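Local coordinates for toxin protein (Yersinia entomophaga, PDB 6AQK) that probably acts as a toxin that ADP-ribosylates its target, being the C-terminal ADP-ribosyltransferase domain of RHS2, at residues R205-N210 with R219-A224; N112-L117 with I161-D166. All coordinates share one frame; numbering follows the deposited sequence.

Contact 1. Residues R205-N210 with R219-A224. With PT (platinum (II) ion), chain G.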
loop_
_atom_site.group_PDB
_atom_site.type_symbol
_atom_site.label_atom_id
_atom_site.label_comp_id
_atom_site.label_asym_id
_atom_site.label_seq_id
_atom_site.Cartn_x
_atom_site.Cartn_y
_atom_site.Cartn_z
ATOM N N ARG A 205 -19.969 -11.553 -9.219
ATOM C CA ARG A 205 -18.976 -12.632 -9.134
ATOM C C ARG A 205 -18.041 -12.357 -7.949
ATOM O O ARG A 205 -17.855 -11.180 -7.583
ATOM C CB ARG A 205 -18.160 -12.717 -10.411
ATOM C CG ARG A 205 -18.982 -13.036 -11.664
ATOM C CD ARG A 205 -19.702 -14.390 -11.584
ATOM N NE ARG A 205 -18.782 -15.490 -11.376
ATOM C CZ ARG A 205 -18.036 -16.081 -12.295
ATOM N NH1 ARG A 205 -18.089 -15.712 -13.565
ATOM N NH2 ARG A 205 -17.218 -17.077 -11.925
ATOM N N SER A 206 -17.499 -13.424 -7.364
ATOM C CA SER A 206 -16.633 -13.331 -6.162
ATOM C C SER A 206 -15.309 -14.023 -6.408
ATOM O O SER A 206 -15.233 -15.059 -7.090
ATOM C CB SER A 206 -17.287 -13.996 -4.960
ATOM O OG SER A 206 -18.583 -13.493 -4.709
ATOM N N TYR A 207 -14.264 -13.495 -5.774
ATOM C CA TYR A 207 -12.965 -14.143 -5.821
ATOM C C TYR A 207 -13.097 -15.618 -5.366
ATOM O O TYR A 207 -13.756 -15.901 -4.367
ATOM C CB TYR A 207 -12.020 -13.404 -4.858
ATOM C CG TYR A 207 -10.599 -13.912 -4.870
ATOM C CD1 TYR A 207 -9.958 -14.240 -6.039
ATOM C CD2 TYR A 207 -9.892 -14.023 -3.680
ATOM C CE1 TYR A 207 -8.623 -14.630 -6.058
ATOM C CE2 TYR A 207 -8.560 -14.463 -3.689
ATOM C CZ TYR A 207 -7.947 -14.761 -4.867
ATOM O OH TYR A 207 -6.651 -15.168 -4.845
ATOM N N MET A 208 -12.507 -16.525 -6.147
ATOM C CA MET A 208 -12.550 -17.946 -5.883
ATOM C C MET A 208 -14.010 -18.449 -5.776
ATOM O O MET A 208 -14.263 -19.440 -5.109
ATOM C CB MET A 208 -11.825 -18.280 -4.575
ATOM C CG MET A 208 -10.369 -17.848 -4.524
ATOM S SD MET A 208 -9.297 -19.208 -4.010
ATOM C CE MET A 208 -9.307 -20.242 -5.531
ATOM N N ASP A 209 -14.966 -17.706 -6.326
ATOM C CA ASP A 209 -16.391 -18.028 -6.194
ATOM C C ASP A 209 -16.799 -18.289 -4.753
ATOM O O ASP A 209 -17.614 -19.152 -4.485
ATOM C CB ASP A 209 -16.724 -19.211 -7.121
ATOM C CG ASP A 209 -16.339 -18.942 -8.574
ATOM O OD1 ASP A 209 -16.753 -17.900 -9.139
ATOM O OD2 ASP A 209 -15.639 -19.776 -9.179
ATOM N N ASN A 210 -16.232 -17.521 -3.827
ATOM C CA ASN A 210 -16.504 -17.625 -2.424
ATOM C C ASN A 210 -17.015 -16.289 -1.904
ATOM O O ASN A 210 -16.285 -15.501 -1.279
ATOM C CB ASN A 210 -15.245 -18.060 -1.668
ATOM C CG ASN A 210 -15.485 -18.363 -0.184
ATOM O OD1 ASN A 210 -16.500 -17.980 0.445
ATOM N ND2 ASN A 210 -14.497 -19.040 0.416
ATOM N N ARG A 219 -14.049 -5.812 -8.057
ATOM C CA ARG A 219 -13.987 -6.057 -9.504
ATOM C C ARG A 219 -12.624 -6.565 -9.952
ATOM O O ARG A 219 -12.507 -7.134 -11.036
ATOM C CB ARG A 219 -14.425 -4.779 -10.303
ATOM C CG ARG A 219 -15.771 -4.182 -9.840
ATOM C CD ARG A 219 -16.979 -4.941 -10.431
ATOM N NE ARG A 219 -17.185 -6.334 -10.021
ATOM C CZ ARG A 219 -17.784 -6.727 -8.882
ATOM N NH1 ARG A 219 -17.887 -8.014 -8.605
ATOM N NH2 ARG A 219 -18.244 -5.857 -7.975
ATOM N N TYR A 220 -11.567 -6.301 -9.184
ATOM C CA TYR A 220 -10.206 -6.664 -9.569
ATOM C C TYR A 220 -9.453 -7.277 -8.372
ATOM O O TYR A 220 -9.546 -6.779 -7.250
ATOM C CB TYR A 220 -9.389 -5.450 -10.054
ATOM C CG TYR A 220 -10.034 -4.893 -11.259
ATOM C CD1 TYR A 220 -9.835 -5.502 -12.479
ATOM C CD2 TYR A 220 -10.957 -3.863 -11.164
ATOM C CE1 TYR A 220 -10.492 -5.063 -13.609
ATOM C CE2 TYR A 220 -11.662 -3.403 -12.292
ATOM C CZ TYR A 220 -11.412 -4.036 -13.515
ATOM O OH TYR A 220 -12.051 -3.672 -14.696
ATOM N N ILE A 221 -8.769 -8.378 -8.651
ATOM C CA ILE A 221 -7.883 -9.045 -7.721
ATOM C C ILE A 221 -6.457 -9.013 -8.223
ATOM O O ILE A 221 -6.152 -9.410 -9.367
ATOM C CB ILE A 221 -8.280 -10.514 -7.465
ATOM C CG1 ILE A 221 -9.805 -10.632 -7.154
ATOM C CG2 ILE A 221 -7.397 -11.097 -6.341
ATOM C CD1 ILE A 221 -10.318 -9.959 -5.864
ATOM N N ILE A 222 -5.586 -8.509 -7.378
ATOM C CA ILE A 222 -4.149 -8.572 -7.648
ATOM C C ILE A 222 -3.567 -9.651 -6.751
ATOM O O ILE A 222 -3.566 -9.521 -5.575
ATOM C CB ILE A 222 -3.450 -7.241 -7.407
ATOM C CG1 ILE A 222 -4.161 -6.099 -8.157
ATOM C CG2 ILE A 222 -2.002 -7.388 -7.784
ATOM C CD1 ILE A 222 -3.639 -4.735 -7.727
ATOM N N LYS A 223 -3.023 -10.720 -7.334
ATOM C CA LYS A 223 -2.257 -11.713 -6.609
ATOM C C LYS A 223 -0.768 -11.374 -6.719
ATOM O O LYS A 223 -0.249 -11.168 -7.804
ATOM C CB LYS A 223 -2.470 -13.104 -7.218
ATOM C CG LYS A 223 -3.935 -13.509 -7.125
ATOM C CD LYS A 223 -4.203 -14.982 -7.408
ATOM C CE LYS A 223 -3.697 -15.910 -6.313
ATOM N NZ LYS A 223 -3.793 -17.314 -6.853
ATOM N N ALA A 224 -0.105 -11.382 -5.573
ATOM C CA ALA A 224 1.290 -11.051 -5.464
ATOM C C ALA A 224 1.957 -11.787 -4.330
ATOM O O ALA A 224 1.308 -12.199 -3.365
ATOM C CB ALA A 224 1.440 -9.559 -5.253
HETATM PT PT PT G . -9.743 -19.753 -2.032
#
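The hydroxyl of Tyr207 is hydrogen-bonded to ND1 of His164, on the next strand of the sheet, and lies along the aliphatic part of Lys223, OH to CE of Lys223 3.4 Å. A bend at chi3 of Lys223 (71°) lays CD and CE, more than the amine, against that oxygen. The phenol ring itself is covered from both sides. Ile221 CG2 makes a CH-pi contact over one face, 4.0 Å from the ring centroid, while CG of the adjacent Met208 sits over the centre of the opposite face. Tyr207 CG points anti to its own backbone N (chi1 -176°), which sends the ring out of the loop toward strand 220-226. This loop belongs to the long connection from strand 192-200 to strand 220-226, antiparallel neighbours in the mixed central sheet, and it doubles back over one sheet face. Two overlapping turns shape it: Asp209 N bonds to Ser206 O, and Asn210 N to Tyr207 O. Arg205 braces the bend with a salt bridge whose hydrogen bond is nearly straight, NH2 to Asp209 OD1 at 2.9 Å, arriving on the syn side of the carboxylate. On the strand side, the Arg219 guanidinium gives NE to Leu201 O and NH2 to Thr216 O, and its NH1 lies 3.3 Å from Arg205 O. Met208 SD binds a platinum ion at 2.1 Å.

Contact 2. Residues N112-L117 with I161-D166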
loop_
_atom_site.group_PDB
_atom_site.type_symbol
_atom_site.label_atom_id
_atom_site.label_comp_id
_atom_site.label_asym_id
_atom_site.label_seq_id
_atom_site.Cartn_x
_atom_site.Cartn_y
_atom_site.Cartn_z
ATOM N N ASN A 112 -3.844 4.894 -11.034
ATOM C CA ASN A 112 -2.959 6.014 -11.373
ATOM C C ASN A 112 -1.477 5.752 -10.991
ATOM O O ASN A 112 -0.609 6.396 -11.511
ATOM C CB ASN A 112 -3.514 7.344 -10.735
ATOM C CG ASN A 112 -5.021 7.615 -11.069
ATOM O OD1 ASN A 112 -5.552 7.076 -12.047
ATOM N ND2 ASN A 112 -5.714 8.434 -10.236
ATOM N N SER A 113 -1.176 4.823 -10.071
ATOM C CA SER A 113 0.179 4.500 -9.669
ATOM C C SER A 113 0.744 3.293 -10.370
ATOM O O SER A 113 1.915 3.070 -10.274
ATOM C CB SER A 113 0.276 4.167 -8.170
ATOM O OG SER A 113 -0.071 5.247 -7.377
ATOM N N TYR A 114 -0.093 2.467 -10.966
ATOM C CA TYR A 114 0.336 1.176 -11.505
ATOM C C TYR A 114 -0.214 1.064 -12.921
ATOM O O TYR A 114 -1.409 0.820 -13.129
ATOM C CB TYR A 114 -0.213 0.038 -10.647
ATOM C CG TYR A 114 0.233 0.068 -9.186
ATOM C CD1 TYR A 114 1.581 -0.088 -8.822
ATOM C CD2 TYR A 114 -0.700 0.180 -8.182
ATOM C CE1 TYR A 114 1.948 -0.125 -7.508
ATOM C CE2 TYR A 114 -0.313 0.185 -6.853
ATOM C CZ TYR A 114 1.018 0.056 -6.525
ATOM O OH TYR A 114 1.317 0.043 -5.164
ATOM N N SER A 115 0.647 1.322 -13.892
ATOM C CA SER A 115 0.194 1.405 -15.319
ATOM C C SER A 115 -0.329 0.058 -15.854
ATOM O O SER A 115 -1.239 0.007 -16.702
ATOM C CB SER A 115 1.340 1.943 -16.204
ATOM O OG SER A 115 2.446 1.088 -16.228
ATOM N N TRP A 116 0.251 -1.017 -15.337
ATOM C CA TRP A 116 -0.188 -2.407 -15.648
ATOM C C TRP A 116 -1.598 -2.682 -15.155
ATOM O O TRP A 116 -2.384 -3.354 -15.842
ATOM C CB TRP A 116 0.775 -3.437 -15.099
ATOM C CG TRP A 116 1.300 -3.176 -13.657
ATOM C CD1 TRP A 116 2.405 -2.446 -13.311
ATOM C CD2 TRP A 116 0.715 -3.623 -12.413
ATOM N NE1 TRP A 116 2.555 -2.418 -11.920
ATOM C CE2 TRP A 116 1.522 -3.146 -11.366
ATOM C CE3 TRP A 116 -0.403 -4.407 -12.085
ATOM C CZ2 TRP A 116 1.230 -3.402 -10.040
ATOM C CZ3 TRP A 116 -0.685 -4.640 -10.793
ATOM C CH2 TRP A 116 0.125 -4.165 -9.771
ATOM N N LEU A 117 -1.939 -2.084 -14.015
ATOM C CA LEU A 117 -3.270 -2.218 -13.490
ATOM C C LEU A 117 -4.273 -1.400 -14.302
ATOM O O LEU A 117 -5.331 -1.920 -14.717
ATOM C CB LEU A 117 -3.285 -1.831 -12.011
ATOM C CG LEU A 117 -4.626 -1.929 -11.298
ATOM C CD1 LEU A 117 -5.104 -3.381 -11.326
ATOM C CD2 LEU A 117 -4.497 -1.349 -9.873
ATOM N N ILE A 161 -10.766 -2.966 -5.566
ATOM C CA ILE A 161 -9.589 -3.782 -5.867
ATOM C C ILE A 161 -9.177 -4.465 -4.566
ATOM O O ILE A 161 -9.124 -3.852 -3.494
ATOM C CB ILE A 161 -8.434 -2.891 -6.389
ATOM C CG1 ILE A 161 -8.905 -2.195 -7.671
ATOM C CG2 ILE A 161 -7.154 -3.697 -6.630
ATOM C CD1 ILE A 161 -8.096 -1.021 -8.116
ATOM N N MET A 162 -8.881 -5.749 -4.648
ATOM C CA MET A 162 -8.334 -6.448 -3.510
ATOM C C MET A 162 -7.016 -7.104 -3.917
ATOM O O MET A 162 -6.932 -7.776 -4.942
ATOM C CB MET A 162 -9.257 -7.526 -2.948
ATOM C CG MET A 162 -8.761 -8.120 -1.639
ATOM S SD MET A 162 -9.659 -9.618 -1.051
ATOM C CE MET A 162 -8.802 -10.796 -2.044
ATOM N N TRP A 163 -5.995 -6.938 -3.102
ATOM C CA TRP A 163 -4.791 -7.705 -3.244
ATOM C C TRP A 163 -4.836 -8.951 -2.364
ATOM O O TRP A 163 -5.291 -8.916 -1.240
ATOM C CB TRP A 163 -3.589 -6.895 -2.773
ATOM C CG TRP A 163 -3.383 -5.512 -3.299
ATOM C CD1 TRP A 163 -4.114 -4.398 -3.017
ATOM C CD2 TRP A 163 -2.266 -5.048 -4.147
ATOM N NE1 TRP A 163 -3.562 -3.285 -3.620
ATOM C CE2 TRP A 163 -2.430 -3.646 -4.308
ATOM C CE3 TRP A 163 -1.187 -5.669 -4.779
ATOM C CZ2 TRP A 163 -1.533 -2.873 -5.030
ATOM C CZ3 TRP A 163 -0.288 -4.892 -5.476
ATOM C CH2 TRP A 163 -0.494 -3.508 -5.629
ATOM N N HIS A 164 -4.307 -10.044 -2.888
ATOM C CA HIS A 164 -4.159 -11.268 -2.132
ATOM C C HIS A 164 -2.691 -11.580 -2.151
ATOM O O HIS A 164 -2.134 -11.956 -3.188
ATOM C CB HIS A 164 -4.954 -12.397 -2.780
ATOM C CG HIS A 164 -4.851 -13.686 -2.047
ATOM N ND1 HIS A 164 -5.343 -14.860 -2.551
ATOM C CD2 HIS A 164 -4.292 -13.984 -0.849
ATOM C CE1 HIS A 164 -5.123 -15.832 -1.682
ATOM N NE2 HIS A 164 -4.493 -15.323 -0.636
ATOM N N PHE A 165 -2.084 -11.396 -0.985
ATOM C CA PHE A 165 -0.649 -11.554 -0.771
ATOM C C PHE A 165 -0.319 -12.921 -0.223
ATOM O O PHE A 165 -0.887 -13.371 0.763
ATOM C CB PHE A 165 -0.176 -10.513 0.185
ATOM C CG PHE A 165 -0.202 -9.121 -0.412
ATOM C CD1 PHE A 165 0.547 -8.806 -1.542
ATOM C CD2 PHE A 165 -0.960 -8.133 0.169
ATOM C CE1 PHE A 165 0.483 -7.548 -2.118
ATOM C CE2 PHE A 165 -1.042 -6.909 -0.414
ATOM C CZ PHE A 165 -0.310 -6.596 -1.498
ATOM N N ASP A 166 0.576 -13.575 -0.937
ATOM C CA ASP A 166 1.279 -14.775 -0.450
ATOM C C ASP A 166 2.594 -14.337 0.198
ATOM O O ASP A 166 3.463 -13.774 -0.464
ATOM C CB ASP A 166 1.500 -15.704 -1.659
ATOM C CG ASP A 166 2.290 -16.944 -1.329
ATOM O OD1 ASP A 166 2.424 -17.282 -0.139
ATOM O OD2 ASP A 166 2.762 -17.604 -2.292
#
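Tyr114 and Trp163 meet in an offset edge-to-face pair: the benzo edge of the indole is turned toward the phenol face, with the ring planes at 79° and the Tyr114 and Trp163 six-membered ring centroids 5.6 Å apart. The nearest atoms are Tyr114 CE2 and Trp163 CZ2, 3.8 Å apart. In Trp163, chi1 of -51° swings CG beside the backbone N, and chi2 of 71° turns the indole to bring CZ2 and CH2 forward. Its rotation is fixed further by NE1, which is hydrogen-bonded to Asp106 on the adjoining edge strand. Trp116 adds a lighter touch from its own edge, CH2 to Trp163 CH2 at 4.2 Å, and its indole is steadied by Tyr114 CB lying 3.6 Å above one face. Farther along, Leu117 and Ile161 meet end to end through their methyls, Leu117 CD2 to Ile161 CD1 at 4.0 Å. The extended chi2 of Ile161 carries CD1 outward to this meeting. Ile161 and Trp163 alternate with Met162 and His164, which point to the other side of the strand. With Tyr114 as the N-cap residue, the start of helix 115-124 thus rests on one face of the central mixed sheet: helix-on-sheet packing in the interior of the ADP-ribosyltransferase domain.

The two contacts, with centres about 12 Å apart and on the same side of the chain's centre, are joined through the central mixed sheet. Strands 161-167 and 220-226 are parallel neighbours there, joined for instance by Ile222 O and His164 N at 2.8 Å. Contact 2 covers one sheet face with the start of helix 115-124, whereas contact 1 covers the other with the loop ahead of helix 211-214. Strand 220-226 serves both faces, since Ile222 CG2 packs 3.6 Å from Trp163 CE3 while Ile221 faces the loop and the Lys223 chain bends toward it. Along the chain contact 2 closes before contact 1 opens; together they leave this part of the sheet between helix and loop.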